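Local coordinates for protein thiosulfate sulfurtransferase TUM1 (Saccharomyces cerevisiae, PDB 3UTN) that acts as a sulfurtransferase that accepts persulfide sulfur from NFS1 and passes it to UBA4 for 2-thiolation of the wobble uridine of tRNAs, at residues F27-P32 with I291-E296; R72-I77 with N149-F154; V118-R121 with S127-C130. All blocks are in the same frame, centred on the assembly; numbering follows the deposited sequence.

Contact 1 (F27-P32 with I291-E296); sequences FDLISP and IKTALE
Phe27 and Leu29 meet Thr293 where the two rhodanese domains of the chain face each other. Residues 27-32 contain strand 28-30, an outermost strand of the parallel sheet of the first domain, whereas 291-296 is a piece of helix 286-297 of the second. The apolar part of the contact gathers round the methyl group of Thr293. Phe27 CZ approaches Thr293 CG2 to 3.4 Å, with CE1 slightly farther off, and Leu29 CD2 reaches the same CG2 at 3.7 Å, so the methyl is touched by ring carbons of Phe27 and by a branched aliphatic end. CG2 stands anti to the backbone N of Thr293 (OG1 chi1 -61°), which leaves OG1 beside that N and close to the preceding helical turn, where it hydrogen-bonds Val289 O. Helix 127-136 adds Ala131 and Trp132 against Phe27 and Pro128 against Thr293. The side chain of Thr293 is about 11 Å from that of Cys282, the persulfide-forming cysteine, and about 4 Å from a dimethyl sulfoxide molecule, probably from the crystallisation liquor. The polar side of Thr293 is met edge-on: Phe27 CZ comes within 3.1 Å of Thr293 OG1, which lies in the plane of the ring.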
# COMPACT_ATOMS: atom_id res chain seq x y z
N PHE A 27 10.79 0.72 -1.40
CA PHE A 27 10.54 0.87 -2.81
C PHE A 27 10.58 2.34 -3.13
O PHE A 27 10.36 3.18 -2.27
CB PHE A 27 9.20 0.25 -3.21
CG PHE A 27 8.02 0.91 -2.58
CD1 PHE A 27 7.36 1.95 -3.22
CD2 PHE A 27 7.55 0.49 -1.34
CE1 PHE A 27 6.26 2.55 -2.64
CE2 PHE A 27 6.46 1.08 -0.76
CZ PHE A 27 5.81 2.11 -1.41
N ASP A 28 10.88 2.64 -4.38
CA ASP A 28 10.86 4.00 -4.84
C ASP A 28 9.65 4.14 -5.72
O ASP A 28 9.27 3.21 -6.42
CB ASP A 28 12.11 4.32 -5.66
CG ASP A 28 13.36 4.41 -4.81
OD1 ASP A 28 13.22 4.44 -3.57
OD2 ASP A 28 14.47 4.47 -5.38
N LEU A 29 9.06 5.32 -5.70
CA LEU A 29 8.10 5.65 -6.72
C LEU A 29 8.88 5.72 -8.00
O LEU A 29 10.07 6.04 -8.02
CB LEU A 29 7.43 6.99 -6.46
CG LEU A 29 6.59 7.15 -5.20
CD1 LEU A 29 5.48 8.12 -5.54
CD2 LEU A 29 6.01 5.84 -4.71
N ILE A 30 8.22 5.39 -9.09
CA ILE A 30 8.82 5.57 -10.38
C ILE A 30 7.73 6.09 -11.28
O ILE A 30 6.61 5.56 -11.30
CB ILE A 30 9.48 4.28 -10.90
CG1 ILE A 30 10.38 4.58 -12.09
CG2 ILE A 30 8.45 3.21 -11.20
CD1 ILE A 30 11.28 3.44 -12.47
N SER A 31 8.04 7.16 -11.98
CA SER A 31 7.12 7.72 -12.94
C SER A 31 7.15 6.82 -14.16
O SER A 31 8.10 6.05 -14.34
CB SER A 31 7.55 9.13 -13.32
OG SER A 31 8.75 9.06 -14.05
N PRO A 32 6.12 6.90 -15.00
CA PRO A 32 6.15 6.17 -16.25
C PRO A 32 7.41 6.47 -17.06
O PRO A 32 8.04 5.54 -17.56
CB PRO A 32 4.91 6.68 -16.97
CG PRO A 32 3.96 6.96 -15.86
CD PRO A 32 4.80 7.53 -14.77
N ILE A 291 -1.06 5.98 2.10
CA ILE A 291 -0.65 7.18 2.82
C ILE A 291 0.72 7.02 3.40
O ILE A 291 1.49 7.97 3.43
CB ILE A 291 -1.66 7.63 3.89
CG1 ILE A 291 -1.84 6.60 5.00
CG2 ILE A 291 -2.98 7.95 3.22
CD1 ILE A 291 -2.51 7.17 6.23
N LYS A 292 1.04 5.81 3.85
CA LYS A 292 2.35 5.52 4.36
C LYS A 292 3.38 5.91 3.29
O LYS A 292 4.36 6.57 3.57
CB LYS A 292 2.45 4.04 4.68
CG LYS A 292 3.84 3.58 5.05
CD LYS A 292 3.81 2.10 5.37
CE LYS A 292 5.12 1.68 5.98
NZ LYS A 292 6.23 1.89 5.01
N THR A 293 3.10 5.48 2.07
CA THR A 293 3.97 5.74 0.94
C THR A 293 4.04 7.22 0.64
O THR A 293 5.13 7.74 0.39
CB THR A 293 3.48 4.96 -0.29
OG1 THR A 293 3.52 3.56 0.03
CG2 THR A 293 4.35 5.23 -1.49
N ALA A 294 2.89 7.89 0.69
CA ALA A 294 2.83 9.34 0.51
C ALA A 294 3.67 10.04 1.56
O ALA A 294 4.40 10.97 1.25
CB ALA A 294 1.40 9.82 0.56
N LEU A 295 3.55 9.58 2.80
CA LEU A 295 4.31 10.15 3.91
C LEU A 295 5.80 9.95 3.71
O LEU A 295 6.58 10.89 3.82
CB LEU A 295 3.87 9.54 5.23
CG LEU A 295 2.39 9.78 5.56
CD1 LEU A 295 2.04 9.14 6.88
CD2 LEU A 295 2.06 11.26 5.56
N GLU A 296 6.19 8.73 3.38
CA GLU A 296 7.59 8.45 3.10
C GLU A 296 8.07 9.24 1.90
O GLU A 296 9.20 9.72 1.88
CB GLU A 296 7.78 6.97 2.88
CG GLU A 296 7.59 6.20 4.16
CD GLU A 296 7.22 4.76 3.93
OE1 GLU A 296 6.92 4.38 2.77
OE2 GLU A 296 7.22 4.01 4.92

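Contact 2 (R72-I77 with N149-F154); sequences RIPNSI and NQYREF
The CA atoms of Ile73 and Tyr151 stand 8.6 Å apart where a type II beta turn, running from Ile73 to Ser76, faces the last turns of helix 148-153. Side chains bridge this gap, and nearly all of the work is done by one aliphatic group and one ring. Ile73 lies on a face of the Tyr151 ring in a CH-pi contact: CG1 is 3.9 Å from the ring centroid, 20° off the normal, and displaced toward the rim, with Tyr151 CE2 its nearest carbon at 3.7 Å. CD1, the tip of that branch, continues to Tyr151 CE1 at 3.9 Å, and the other branch, CG2, lies 3.4 Å from Tyr151 OH. Pro74 follows in the turn and sets its CD 3.9 Å from that same oxygen. Tyr151 reaches the turn because its ring carbon CG is anti to the backbone N (chi1 -170°), throwing the phenol out from the helix. Leu145 of strand 141-145 touches both Ile73 and Tyr151, while Phe35 and Pro32 of helix 32-41 add to the same apolar cluster, placing the contact at the edge of the first rhodanese domain's core. The hydroxyl, although Ile73 CG2 and Pro74 CD lie against it, is hydrogen-bonded to Pro157 O, and Ile73 N is bonded to Tyr119 OH. Dispersion over the ring face therefore joins turn and helix, so the contact itself is apolar, while the phenol oxygen and the Ile73 amide have polar partners in neighbouring segments.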
# COMPACT_ATOMS: atom_id res chain seq x y z
N ARG A 72 -1.38 -4.34 -19.86
CA ARG A 72 -0.52 -4.29 -18.71
C ARG A 72 0.77 -3.67 -19.19
O ARG A 72 1.01 -3.55 -20.38
CB ARG A 72 -0.28 -5.69 -18.15
CG ARG A 72 0.55 -6.59 -19.04
CD ARG A 72 0.30 -8.06 -18.72
NE ARG A 72 -1.10 -8.37 -18.93
CZ ARG A 72 -1.64 -8.62 -20.11
NH1 ARG A 72 -0.89 -8.65 -21.21
NH2 ARG A 72 -2.93 -8.88 -20.20
N ILE A 73 1.60 -3.28 -18.24
CA ILE A 73 2.94 -2.91 -18.60
C ILE A 73 3.58 -4.21 -19.08
O ILE A 73 3.40 -5.24 -18.45
CB ILE A 73 3.70 -2.36 -17.39
CG1 ILE A 73 2.93 -1.17 -16.80
CG2 ILE A 73 5.10 -1.97 -17.80
CD1 ILE A 73 3.68 -0.45 -15.69
N PRO A 74 4.28 -4.17 -20.22
CA PRO A 74 4.89 -5.37 -20.75
C PRO A 74 5.61 -6.16 -19.66
O PRO A 74 6.20 -5.56 -18.76
CB PRO A 74 5.89 -4.82 -21.76
CG PRO A 74 5.21 -3.60 -22.29
CD PRO A 74 4.53 -3.00 -21.09
N ASN A 75 5.55 -7.48 -19.75
CA ASN A 75 6.31 -8.36 -18.87
C ASN A 75 5.81 -8.33 -17.44
O ASN A 75 6.50 -8.77 -16.53
CB ASN A 75 7.80 -8.00 -18.92
CG ASN A 75 8.30 -7.81 -20.33
OD1 ASN A 75 7.95 -8.58 -21.22
ND2 ASN A 75 9.11 -6.79 -20.54
N SER A 76 4.61 -7.80 -17.26
CA SER A 76 4.01 -7.71 -15.95
C SER A 76 3.74 -9.07 -15.38
O SER A 76 3.42 -10.00 -16.10
CB SER A 76 2.68 -6.97 -16.00
OG SER A 76 2.88 -5.58 -16.13
N ILE A 77 3.87 -9.18 -14.07
CA ILE A 77 3.30 -10.28 -13.38
C ILE A 77 2.12 -9.65 -12.68
O ILE A 77 2.04 -8.43 -12.51
CB ILE A 77 4.24 -10.90 -12.34
CG1 ILE A 77 4.66 -9.86 -11.31
CG2 ILE A 77 5.43 -11.53 -13.05
CD1 ILE A 77 5.46 -10.42 -10.16
N ASN A 149 -2.22 4.68 -14.08
CA ASN A 149 -3.18 5.60 -14.68
C ASN A 149 -2.48 6.54 -15.63
O ASN A 149 -2.88 6.69 -16.78
CB ASN A 149 -3.90 6.42 -13.61
CG ASN A 149 -4.93 5.62 -12.86
OD1 ASN A 149 -5.26 4.49 -13.23
ND2 ASN A 149 -5.46 6.20 -11.79
N GLN A 150 -1.42 7.17 -15.14
CA GLN A 150 -0.69 8.15 -15.92
C GLN A 150 0.05 7.44 -17.02
O GLN A 150 0.11 7.91 -18.14
CB GLN A 150 0.26 8.94 -15.04
CG GLN A 150 -0.48 9.92 -14.16
CD GLN A 150 -1.25 10.94 -14.97
OE1 GLN A 150 -0.81 12.07 -15.11
NE2 GLN A 150 -2.40 10.54 -15.50
N TYR A 151 0.60 6.29 -16.66
CA TYR A 151 1.26 5.42 -17.59
C TYR A 151 0.36 5.17 -18.79
O TYR A 151 0.79 5.30 -19.94
CB TYR A 151 1.58 4.11 -16.89
CG TYR A 151 2.45 3.20 -17.68
CD1 TYR A 151 3.83 3.21 -17.49
CD2 TYR A 151 1.91 2.34 -18.62
CE1 TYR A 151 4.65 2.36 -18.22
CE2 TYR A 151 2.72 1.50 -19.36
CZ TYR A 151 4.08 1.52 -19.15
OH TYR A 151 4.88 0.69 -19.87
N ARG A 152 -0.89 4.80 -18.52
CA ARG A 152 -1.84 4.55 -19.59
C ARG A 152 -2.27 5.84 -20.26
O ARG A 152 -2.28 5.93 -21.48
CB ARG A 152 -3.05 3.79 -19.07
CG ARG A 152 -2.79 2.31 -18.88
CD ARG A 152 -3.98 1.66 -18.21
NE ARG A 152 -4.21 2.22 -16.88
CZ ARG A 152 -5.05 1.71 -15.99
NH1 ARG A 152 -5.74 0.61 -16.28
NH2 ARG A 152 -5.19 2.29 -14.81
N GLU A 153 -2.59 6.84 -19.45
CA GLU A 153 -3.03 8.14 -19.98
C GLU A 153 -2.04 8.66 -21.00
O GLU A 153 -2.43 9.14 -22.06
CB GLU A 153 -3.22 9.16 -18.85
CG GLU A 153 -3.55 10.56 -19.36
CD GLU A 153 -4.58 11.28 -18.51
OE1 GLU A 153 -4.45 11.27 -17.26
OE2 GLU A 153 -5.51 11.88 -19.10
N PHE A 154 -0.76 8.55 -20.68
CA PHE A 154 0.27 9.07 -21.56
C PHE A 154 0.85 8.00 -22.46
O PHE A 154 1.92 8.17 -23.04
CB PHE A 154 1.31 9.83 -20.74
CG PHE A 154 0.77 11.09 -20.14
CD1 PHE A 154 0.74 12.26 -20.89
CD2 PHE A 154 0.21 11.08 -18.87
CE1 PHE A 154 0.21 13.42 -20.35
CE2 PHE A 154 -0.32 12.24 -18.33
CZ PHE A 154 -0.32 13.41 -19.07

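Contact 3 (V118-R121 with S127-C130); sequences VYDR and SPRC
Asp120 OD2 is gripped by a cluster of backbone amides. Ser127 N, at the start of helix 127-136, donates to Asp120 OD2 over 2.6 Å in a nearly straight bond (N-H...O 164°), meeting the oxygen on its anti side but 31° out of the carboxylate plane. Ser126 N and Phe125 N converge on the same atom, and Gly123 N takes the other oxygen, OD1, so that the loop 121-126 is wrapped round one carboxylate. Ser127 OG also lies 3.0 Å from Asp120 OD2, at best a weak interaction. With CG placed between the backbone N and the carbonyl carbon (chi1 62°), Asp120 turns its carboxylate back toward the helix start, whose dipole and amides probably stabilise the negative charge.

Next to this polar end the two backbones run close together. Ser127 CB sits 3.3 Å from Tyr119 C, so the first residue of the helix rests directly on the end of the strand. One turn further on, the contact becomes apolar. Val118 CG1 packs 3.4 Å from Cys130 SG, the sulfur reaching out anti to its own backbone N. The same CG1 also rests on a carbonyl, 3.2 Å from Ser127 O. Val50 of strand 47-51 touches both Val118 and Cys130, and Leu144 of strand 141-145 touches Val118 and Ser127.

Strand 115-119, the loop and helix 127-136 open a beta-alpha-beta unit that continues into strand 141-145. Asp120 follows its strand exactly as the persulfide-forming Cys282 follows strand 278-281 in the second domain, so this looks like the non-catalytic counterpart of the rhodanese active-site loop, closed round a carboxylate.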
# COMPACT_ATOMS: atom_id res chain seq x y z
N VAL A 118 5.80 -1.94 -9.41
CA VAL A 118 4.47 -2.26 -9.02
C VAL A 118 3.55 -1.18 -9.53
O VAL A 118 3.87 -0.00 -9.49
CB VAL A 118 4.34 -2.35 -7.51
CG1 VAL A 118 2.93 -2.76 -7.15
CG2 VAL A 118 5.34 -3.35 -6.98
N TYR A 119 2.41 -1.61 -10.00
CA TYR A 119 1.40 -0.67 -10.37
C TYR A 119 0.09 -1.34 -10.12
O TYR A 119 0.03 -2.52 -9.80
CB TYR A 119 1.55 -0.29 -11.84
CG TYR A 119 1.38 -1.42 -12.81
CD1 TYR A 119 2.42 -2.32 -13.07
CD2 TYR A 119 0.18 -1.60 -13.48
CE1 TYR A 119 2.25 -3.35 -13.98
CE2 TYR A 119 0.01 -2.62 -14.39
CZ TYR A 119 1.05 -3.48 -14.63
OH TYR A 119 0.86 -4.49 -15.53
N ASP A 120 -0.97 -0.57 -10.24
CA ASP A 120 -2.28 -1.14 -10.22
C ASP A 120 -3.12 -0.33 -11.17
O ASP A 120 -2.69 0.74 -11.61
CB ASP A 120 -2.85 -1.18 -8.80
CG ASP A 120 -2.99 0.19 -8.18
OD1 ASP A 120 -3.18 1.18 -8.91
OD2 ASP A 120 -2.95 0.27 -6.94
N ARG A 121 -4.30 -0.83 -11.49
CA ARG A 121 -5.13 -0.16 -12.47
C ARG A 121 -5.94 0.95 -11.87
O ARG A 121 -6.51 1.76 -12.59
CB ARG A 121 -6.04 -1.17 -13.15
CG ARG A 121 -5.24 -2.19 -13.91
CD ARG A 121 -6.11 -3.26 -14.51
NE ARG A 121 -5.26 -4.23 -15.18
CZ ARG A 121 -4.68 -4.03 -16.36
NH1 ARG A 121 -4.88 -2.90 -17.02
NH2 ARG A 121 -3.91 -4.97 -16.88
N SER A 127 -1.30 -1.01 -5.31
CA SER A 127 0.09 -1.09 -5.72
C SER A 127 1.03 -0.65 -4.61
O SER A 127 2.05 -1.30 -4.40
CB SER A 127 0.34 -0.31 -7.01
OG SER A 127 -0.03 1.04 -6.86
N PRO A 128 0.69 0.41 -3.85
CA PRO A 128 1.61 0.77 -2.79
C PRO A 128 1.73 -0.37 -1.79
O PRO A 128 2.84 -0.72 -1.40
CB PRO A 128 0.95 1.99 -2.14
CG PRO A 128 0.09 2.55 -3.21
CD PRO A 128 -0.45 1.34 -3.89
N ARG A 129 0.59 -0.94 -1.41
CA ARG A 129 0.57 -2.09 -0.53
C ARG A 129 1.49 -3.16 -1.08
O ARG A 129 2.29 -3.74 -0.36
CB ARG A 129 -0.84 -2.65 -0.45
CG ARG A 129 -0.91 -3.99 0.25
CD ARG A 129 -0.81 -3.78 1.74
NE ARG A 129 -0.65 -5.03 2.45
CZ ARG A 129 -0.82 -5.16 3.75
NH1 ARG A 129 -1.18 -4.12 4.48
NH2 ARG A 129 -0.65 -6.34 4.33
N CYS A 130 1.36 -3.41 -2.38
CA CYS A 130 2.16 -4.42 -3.03
C CYS A 130 3.63 -4.05 -3.08
O CYS A 130 4.48 -4.85 -2.70
CB CYS A 130 1.65 -4.64 -4.43
SG CYS A 130 2.79 -5.67 -5.35

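Contact 3 is nested within the loop closed by contact 2, and both lie within the longer span closed by contact 1. Contacts 2 and 3 belong to the first rhodanese domain and have centres about 11 Å apart. Contact 1, whose centre is about 10 Å from that of contact 3 and about 17 Å from that of contact 2, brings in the second domain through helix 286-297. It meets contact 3 where Phe27 CE2 packs against Pro128 O, while Pro32 packs on helix 148-153 of contact 2. Contacts 1 and 3 both reach the sheet of the first, non-catalytic domain, and contact 1 joins that domain to the one carrying Cys282.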